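Side-chain contacts in glycosyl transferase (Staphylococcus aureus, PDB 5U02), which belongs to the TarS-type glycosyl transferases, modelled here as three copies of a chain carrying a linker domain and two C-terminal domains of the E-set (immunoglobulin-like) class: residues A[158-161]-A[166-169]; A[171-176]-A[180-185]; A[217-220]-A[225-228]. All coordinates share one frame; numbering follows the deposited sequence.

In the fold
All three contacts lie in the first C-terminal, E-set domain, and they follow one another along the chain without nesting or crossing. Interaction 1 closes the short loop between strands 150-159 and 168-175. Interaction 2 then pairs strand 168-175 with 181-190 across a short turn, and interaction 3 closes the hairpin of strands 212-221 and 224-229. Strand 168-175 connects them in space, since it pairs with strand 181-190 along one edge and strand 212-221 along the other. The centres of interactions 1 and 3 are about 9 Å apart, and F160 packs on V219; a salt bridge from K172 to E227 joins interactions 2 and 3.

Interaction 1. Residues A[158-161]-A[166-169]; sequences NEFM and HYDV
Y167 meets F160 in a T-shaped (edge-to-face) pair that makes up the whole contact between segments 158-161 and 166-169; H166, just before it, packs on Q220 of the second subunit. The two ring planes stand at 72° and their centroids are 5.1 Å apart. F160 supplies the edge: its CE2 stands 3.8 Å above the plane of the Y167 ring, over the ring centre, and lies 3.9 Å from CD2 of Y167. CD2 of F160, next to it on the rim, lies 4.0 Å from CZ of Y167, so the phenylalanine rests on the phenol with one C-C bond of its rim. Beyond the tyrosine, F160 CZ extends to within 3.8 Å of V219 CG1.

The two side chains reach across from opposite backbones and overlap only at their rings. That suits backbones whose CA atoms are no closer than 10.7 Å at F160 and Y167, far too wide for strand pairing. Here aromatic packing bridges the loop ends that follow strand 150-159 and precede strand 168-175, strands of the E-set domain that are consecutive in the chain but not neighbours in its antiparallel sheet. In the tyrosine, chi1 of 53° swings the ring toward F160, and chi2 of 94° turns its face to the phenylalanine. The far end of the ring is held too: Y167 OH hydrogen-bonds to Y194 OH and K192 NZ, a double grip that fixes the phenol beneath the F160 edge, and the lysine would probably polarise the hydroxyl.

D168 pairs through its backbone with Q220 of strand 212-221. V169, next in sequence, brings CG1 to the rim of the Y167 ring, in its plane and 3.7 Å from CD1 of Y167.

Interaction 2. Residues A[171-176]-A[180-185]; sequences LKLHSR and HTMYVP
L171 and V184, and two residues further on L173 and M182, are the hydrogen-bonded pairs of an antiparallel β-hairpin in the E-set domain; K172 faces Y183 and H174 faces T181 as the non-hydrogen-bonded pairs. The strand axes approach to 4.6 Å, their directions 168° apart. L173 N reaches M182 O at 2.7 Å, and M182 N returns a bond to L173 O.

Near the turn, a side chain takes over from the backbone as acceptor. S175 N donates to H180 O almost straight (178°), but H180 N binds S175 OG at 2.9 Å; chi1 of 64° swings that hydroxyl across to it. S175 OG also hydrogen-bonds N177 in the turn.

L171, L173, M182 and V184 share one face of the hairpin. There L173 CB meets M182 CB at 3.8 Å. The bend of M182 at chi3 brings its SD and CE alongside L173 CD1. On the opposite face, the fully extended K172 runs along the flank of Y183 in the same direction, with K172 CG 3.6 Å from Y183 CE1. This course carries K172 NZ past the phenol to a salt bridge with E227. On its way, K172 CE passes 3.6 Å above one face of the H174 ring, toward the rim, while H180 O sits in the plane of that ring at its edge, 3.4 Å from H174 CD2.

Interaction 3. Residues A[217-220]-A[225-228]; sequences LEVQ and VFEV
A β-hairpin of strands 212-221 and 224-229, within the E-set domain's antiparallel sheet, where strand 212-221 also pairs with strand 168-175, brings L217 opposite V228 and V219 opposite F226 as hydrogen-bonded pairs. The short strand segments run at 162° to each other and come within 4.7 Å. Both pairs bond in both directions: L217 N to V228 O at 2.8 Å and F226 N to V219 O at 2.9 Å are the shorter bond of each.

The non-hydrogen-bonded pairs E218/E227 and Q220/V225 put their side chains on the same face, where V225 does most of the touching, its two methyls splitting between two partners. CG1 goes diagonally to E218, 3.6 Å from E218 CG, whereas CG2 approaches the amide of Q220, 3.8 Å from Q220 OE1. The E218 chain is extended, with CG anti to the backbone N (chi1 179°), and its aliphatic part lies against V225 while its carboxylate is carried on to a salt bridge with R170. Q220 bends at chi2, which brings its amide beside CG2 of V225; its NE2 hydrogen-bonds to G165 O of the third subunit, so this residue reaches both the hairpin partner and the subunit interface.

L217, V219 and V228 on the other face are buried, and L217 packs on L155 and L157 of strand 150-159. Side chains here meet the opposing backbone more than each other: V219 CB and F226 CB are 4.3 Å apart, whereas F226 brings its CB to 3.8 Å and its CD2 to 3.9 Å from V219 O.

Interaction 1. Residues A[158-161]-A[166-169]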
loop_
_atom_site.group_PDB
_atom_site.type_symbol
_atom_site.label_atom_id
_atom_site.label_comp_id
_atom_site.label_asym_id
_atom_site.label_seq_id
_atom_site.Cartn_x
_atom_site.Cartn_y
_atom_site.Cartn_z
ATOM N N ASN A 158 20.469 3.370 5.276
ATOM C CA ASN A 158 21.598 4.296 5.294
ATOM C C ASN A 158 22.322 4.318 3.954
ATOM O O ASN A 158 22.765 5.380 3.501
ATOM C CB ASN A 158 22.566 3.934 6.422
ATOM C CG ASN A 158 22.151 4.526 7.758
ATOM O OD1 ASN A 158 21.220 5.330 7.831
ATOM N ND2 ASN A 158 22.856 4.149 8.818
ATOM N N GLU A 159 22.455 3.163 3.307
ATOM C CA GLU A 159 23.129 3.090 2.019
ATOM C C GLU A 159 22.342 2.191 1.082
ATOM O O GLU A 159 21.946 1.083 1.456
ATOM C CB GLU A 159 24.566 2.581 2.166
ATOM C CG GLU A 159 25.536 3.660 2.613
ATOM C CD GLU A 159 26.977 3.191 2.616
ATOM O OE1 GLU A 159 27.270 2.165 1.965
ATOM O OE2 GLU A 159 27.817 3.854 3.260
ATOM N N PHE A 160 22.118 2.686 -0.132
ATOM C CA PHE A 160 21.371 1.971 -1.157
ATOM C C PHE A 160 21.677 2.646 -2.484
ATOM O O PHE A 160 21.589 3.874 -2.591
ATOM C CB PHE A 160 19.866 1.993 -0.867
ATOM C CG PHE A 160 19.101 0.890 -1.541
ATOM C CD1 PHE A 160 19.759 -0.208 -2.073
ATOM C CD2 PHE A 160 17.722 0.961 -1.662
ATOM C CE1 PHE A 160 19.056 -1.220 -2.701
ATOM C CE2 PHE A 160 17.012 -0.048 -2.287
ATOM C CZ PHE A 160 17.682 -1.142 -2.809
ATOM N N MET A 161 22.047 1.853 -3.484
ATOM C CA MET A 161 22.488 2.410 -4.754
ATOM C C MET A 161 21.343 2.882 -5.631
ATOM O O MET A 161 21.555 3.101 -6.830
ATOM C CB MET A 161 23.340 1.391 -5.510
ATOM C CG MET A 161 24.788 1.406 -5.073
ATOM S SD MET A 161 25.764 0.152 -5.906
ATOM C CE MET A 161 24.631 -1.212 -5.816
ATOM N N HIS A 166 11.675 4.233 -6.510
ATOM C CA HIS A 166 11.761 3.231 -7.562
ATOM C C HIS A 166 11.738 1.809 -7.020
ATOM O O HIS A 166 11.829 0.857 -7.800
ATOM C CB HIS A 166 13.014 3.470 -8.405
ATOM C CG HIS A 166 13.101 4.857 -8.961
ATOM N ND1 HIS A 166 12.256 5.311 -9.951
ATOM C CD2 HIS A 166 13.915 5.895 -8.654
ATOM C CE1 HIS A 166 12.550 6.568 -10.234
ATOM N NE2 HIS A 166 13.553 6.946 -9.463
ATOM N N TYR A 167 11.614 1.645 -5.705
ATOM C CA TYR A 167 11.529 0.333 -5.084
ATOM C C TYR A 167 10.383 0.338 -4.085
ATOM O O TYR A 167 9.899 1.392 -3.671
ATOM C CB TYR A 167 12.845 -0.047 -4.388
ATOM C CG TYR A 167 13.329 0.994 -3.404
ATOM C CD1 TYR A 167 13.018 0.895 -2.058
ATOM C CD2 TYR A 167 14.094 2.079 -3.822
ATOM C CE1 TYR A 167 13.451 1.844 -1.151
ATOM C CE2 TYR A 167 14.536 3.033 -2.921
ATOM C CZ TYR A 167 14.210 2.910 -1.587
ATOM O OH TYR A 167 14.642 3.854 -0.684
ATOM N N ASP A 168 9.944 -0.858 -3.707
ATOM C CA ASP A 168 8.937 -1.030 -2.672
ATOM C C ASP A 168 9.559 -1.730 -1.473
ATOM O O ASP A 168 10.514 -2.502 -1.612
ATOM C CB ASP A 168 7.739 -1.841 -3.178
ATOM C CG ASP A 168 7.061 -1.203 -4.375
ATOM O OD1 ASP A 168 7.229 0.016 -4.585
ATOM O OD2 ASP A 168 6.354 -1.927 -5.106
ATOM N N VAL A 169 9.016 -1.451 -0.291
ATOM C CA VAL A 169 9.485 -2.060 0.946
ATOM C C VAL A 169 8.283 -2.555 1.737
ATOM O O VAL A 169 7.220 -1.923 1.739
ATOM C CB VAL A 169 10.340 -1.089 1.795
ATOM C CG1 VAL A 169 11.484 -0.510 0.970
ATOM C CG2 VAL A 169 9.494 0.021 2.386
#

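Interaction 2. Residues A[171-176]-A[180-185]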
loop_
_atom_site.group_PDB
_atom_site.type_symbol
_atom_site.label_atom_id
_atom_site.label_comp_id
_atom_site.label_asym_id
_atom_site.label_seq_id
_atom_site.Cartn_x
_atom_site.Cartn_y
_atom_site.Cartn_z
ATOM N N LEU A 171 7.554 -4.784 5.678
ATOM C CA LEU A 171 8.113 -5.396 6.874
ATOM C C LEU A 171 7.708 -6.863 6.908
ATOM O O LEU A 171 6.527 -7.190 6.759
ATOM C CB LEU A 171 7.636 -4.677 8.134
ATOM C CG LEU A 171 8.405 -5.050 9.398
ATOM C CD1 LEU A 171 9.880 -4.808 9.178
ATOM C CD2 LEU A 171 7.919 -4.238 10.578
ATOM N N LYS A 172 8.682 -7.744 7.098
ATOM C CA LYS A 172 8.450 -9.178 7.038
ATOM C C LYS A 172 8.702 -9.807 8.399
ATOM O O LYS A 172 9.776 -9.627 8.983
ATOM C CB LYS A 172 9.345 -9.831 5.986
ATOM C CG LYS A 172 9.152 -11.324 5.841
ATOM C CD LYS A 172 10.077 -11.865 4.766
ATOM C CE LYS A 172 9.917 -13.352 4.578
ATOM N NZ LYS A 172 10.889 -13.831 3.572
ATOM N N LEU A 173 7.709 -10.537 8.895
ATOM C CA LEU A 173 7.876 -11.425 10.037
ATOM C C LEU A 173 8.000 -12.843 9.495
ATOM O O LEU A 173 7.125 -13.305 8.758
ATOM C CB LEU A 173 6.698 -11.313 11.009
ATOM C CG LEU A 173 6.382 -9.922 11.569
ATOM C CD1 LEU A 173 5.251 -9.976 12.594
ATOM C CD2 LEU A 173 7.626 -9.277 12.170
ATOM N N HIS A 174 9.093 -13.517 9.830
ATOM C CA HIS A 174 9.379 -14.853 9.323
ATOM C C HIS A 174 9.582 -15.765 10.521
ATOM O O HIS A 174 10.442 -15.493 11.364
ATOM C CB HIS A 174 10.617 -14.838 8.420
ATOM C CG HIS A 174 10.593 -15.860 7.320
ATOM N ND1 HIS A 174 11.640 -16.016 6.431
ATOM C CD2 HIS A 174 9.658 -16.776 6.965
ATOM C CE1 HIS A 174 11.346 -16.981 5.578
ATOM N NE2 HIS A 174 10.150 -17.460 5.880
ATOM N N SER A 175 8.779 -16.822 10.618
ATOM C CA SER A 175 8.956 -17.761 11.717
ATOM C C SER A 175 10.324 -18.415 11.605
ATOM O O SER A 175 10.884 -18.540 10.512
ATOM C CB SER A 175 7.846 -18.820 11.726
ATOM O OG SER A 175 7.878 -19.647 10.573
ATOM N N ARG A 176 10.880 -18.810 12.755
ATOM C CA ARG A 176 12.238 -19.349 12.764
ATOM C C ARG A 176 12.356 -20.574 11.866
ATOM O O ARG A 176 13.384 -20.772 11.207
ATOM C CB ARG A 176 12.671 -19.681 14.196
ATOM C CG ARG A 176 13.996 -20.449 14.310
ATOM C CD ARG A 176 15.168 -19.603 13.834
ATOM N NE ARG A 176 15.111 -18.245 14.354
ATOM C CZ ARG A 176 15.696 -17.856 15.486
ATOM N NH1 ARG A 176 16.366 -18.729 16.230
ATOM N NH2 ARG A 176 15.601 -16.594 15.894
ATOM N N HIS A 180 6.026 -19.989 8.346
ATOM C CA HIS A 180 4.966 -18.998 8.314
ATOM C C HIS A 180 5.544 -17.593 8.224
ATOM O O HIS A 180 6.692 -17.335 8.606
ATOM C CB HIS A 180 4.050 -19.134 9.529
ATOM C CG HIS A 180 3.436 -20.494 9.666
ATOM N ND1 HIS A 180 3.993 -21.487 10.445
ATOM C CD2 HIS A 180 2.325 -21.030 9.105
ATOM C CE1 HIS A 180 3.245 -22.574 10.361
ATOM N NE2 HIS A 180 2.228 -22.324 9.555
ATOM N N THR A 181 4.715 -16.683 7.721
ATOM C CA THR A 181 5.192 -15.393 7.265
ATOM C C THR A 181 4.109 -14.352 7.512
ATOM O O THR A 181 2.916 -14.660 7.474
ATOM C CB THR A 181 5.588 -15.498 5.782
ATOM O OG1 THR A 181 6.844 -14.848 5.554
ATOM C CG2 THR A 181 4.516 -14.922 4.873
ATOM N N MET A 182 4.533 -13.129 7.814
ATOM C CA MET A 182 3.627 -11.994 7.907
ATOM C C MET A 182 4.279 -10.813 7.214
ATOM O O MET A 182 5.483 -10.591 7.368
ATOM C CB MET A 182 3.288 -11.623 9.362
ATOM C CG MET A 182 2.415 -12.635 10.099
ATOM S SD MET A 182 1.810 -11.988 11.677
ATOM C CE MET A 182 2.660 -13.053 12.835
ATOM N N TYR A 183 3.490 -10.069 6.444
ATOM C CA TYR A 183 3.962 -8.884 5.740
ATOM C C TYR A 183 3.118 -7.692 6.158
ATOM O O TYR A 183 1.886 -7.745 6.083
ATOM C CB TYR A 183 3.902 -9.074 4.223
ATOM C CG TYR A 183 4.880 -10.099 3.697
ATOM C CD1 TYR A 183 6.213 -9.768 3.466
ATOM C CD2 TYR A 183 4.474 -11.400 3.433
ATOM C CE1 TYR A 183 7.110 -10.705 2.983
ATOM C CE2 TYR A 183 5.361 -12.342 2.949
ATOM C CZ TYR A 183 6.677 -11.994 2.730
ATOM O OH TYR A 183 7.554 -12.941 2.251
ATOM N N VAL A 184 3.779 -6.627 6.591
ATOM C CA VAL A 184 3.133 -5.404 7.058
ATOM C C VAL A 184 3.437 -4.296 6.058
ATOM O O VAL A 184 4.613 -4.022 5.785
ATOM C CB VAL A 184 3.608 -5.011 8.464
ATOM C CG1 VAL A 184 2.828 -3.804 8.955
ATOM C CG2 VAL A 184 3.466 -6.179 9.419
ATOM N N PRO A 185 2.429 -3.636 5.496
ATOM C CA PRO A 185 2.687 -2.549 4.545
ATOM C C PRO A 185 3.312 -1.335 5.220
ATOM O O PRO A 185 3.196 -1.118 6.427
ATOM C CB PRO A 185 1.296 -2.211 3.998
ATOM C CG PRO A 185 0.335 -2.795 4.986
ATOM C CD PRO A 185 1.003 -3.980 5.586
#

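Interaction 3. Residues A[217-220]-A[225-228]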
loop_
_atom_site.group_PDB
_atom_site.type_symbol
_atom_site.label_atom_id
_atom_site.label_comp_id
_atom_site.label_asym_id
_atom_site.label_seq_id
_atom_site.Cartn_x
_atom_site.Cartn_y
_atom_site.Cartn_z
ATOM N N LEU A 217 13.339 -6.830 6.575
ATOM C CA LEU A 217 12.839 -5.814 5.658
ATOM C C LEU A 217 12.967 -6.349 4.240
ATOM O O LEU A 217 14.073 -6.671 3.793
ATOM C CB LEU A 217 13.603 -4.499 5.793
ATOM C CG LEU A 217 13.092 -3.416 4.834
ATOM C CD1 LEU A 217 11.755 -2.869 5.316
ATOM C CD2 LEU A 217 14.096 -2.288 4.656
ATOM N N GLU A 218 11.840 -6.455 3.543
ATOM C CA GLU A 218 11.833 -6.869 2.148
ATOM C C GLU A 218 11.885 -5.632 1.264
ATOM O O GLU A 218 11.129 -4.680 1.479
ATOM C CB GLU A 218 10.587 -7.697 1.828
ATOM C CG GLU A 218 10.497 -8.139 0.380
ATOM C CD GLU A 218 9.077 -8.465 -0.044
ATOM O OE1 GLU A 218 8.656 -9.630 0.115
ATOM O OE2 GLU A 218 8.379 -7.552 -0.534
ATOM N N VAL A 219 12.786 -5.647 0.282
ATOM C CA VAL A 219 12.976 -4.543 -0.653
ATOM C C VAL A 219 12.886 -5.108 -2.063
ATOM O O VAL A 219 13.731 -5.915 -2.464
ATOM C CB VAL A 219 14.323 -3.834 -0.445
ATOM C CG1 VAL A 219 14.557 -2.812 -1.546
ATOM C CG2 VAL A 219 14.371 -3.178 0.928
ATOM N N GLN A 220 11.874 -4.682 -2.814
ATOM C CA GLN A 220 11.581 -5.242 -4.125
ATOM C C GLN A 220 11.860 -4.212 -5.210
ATOM O O GLN A 220 11.426 -3.058 -5.106
ATOM C CB GLN A 220 10.130 -5.717 -4.201
ATOM C CG GLN A 220 9.705 -6.184 -5.583
ATOM C CD GLN A 220 8.745 -7.357 -5.529
ATOM O OE1 GLN A 220 8.804 -8.262 -6.364
ATOM N NE2 GLN A 220 7.860 -7.350 -4.539
ATOM N N VAL A 225 14.254 -9.400 -5.348
ATOM C CA VAL A 225 13.851 -9.219 -3.959
ATOM C C VAL A 225 15.070 -9.351 -3.058
ATOM O O VAL A 225 15.834 -10.319 -3.168
ATOM C CB VAL A 225 12.763 -10.227 -3.554
ATOM C CG1 VAL A 225 12.305 -9.951 -2.140
ATOM C CG2 VAL A 225 11.591 -10.158 -4.520
ATOM N N PHE A 226 15.249 -8.381 -2.168
ATOM C CA PHE A 226 16.237 -8.462 -1.105
ATOM C C PHE A 226 15.539 -8.776 0.211
ATOM O O PHE A 226 14.493 -8.200 0.526
ATOM C CB PHE A 226 17.022 -7.155 -0.973
ATOM C CG PHE A 226 17.874 -6.834 -2.167
ATOM C CD1 PHE A 226 18.998 -7.592 -2.460
ATOM C CD2 PHE A 226 17.557 -5.769 -2.992
ATOM C CE1 PHE A 226 19.784 -7.297 -3.557
ATOM C CE2 PHE A 226 18.340 -5.467 -4.091
ATOM C CZ PHE A 226 19.454 -6.233 -4.375
ATOM N N GLU A 227 16.113 -9.703 0.964
ATOM C CA GLU A 227 15.653 -10.028 2.308
ATOM C C GLU A 227 16.737 -9.549 3.265
ATOM O O GLU A 227 17.821 -10.136 3.324
ATOM C CB GLU A 227 15.396 -11.527 2.450
ATOM C CG GLU A 227 14.284 -11.895 3.421
ATOM C CD GLU A 227 14.277 -13.378 3.763
ATOM O OE1 GLU A 227 13.329 -13.836 4.440
ATOM O OE2 GLU A 227 15.224 -14.086 3.358
ATOM N N VAL A 228 16.465 -8.472 3.994
ATOM C CA VAL A 228 17.453 -7.882 4.891
ATOM C C VAL A 228 17.008 -8.140 6.323
ATOM O O VAL A 228 15.967 -7.628 6.759
ATOM C CB VAL A 228 17.647 -6.382 4.635
ATOM C CG1 VAL A 228 18.676 -5.816 5.618
ATOM C CG2 VAL A 228 18.089 -6.147 3.205
#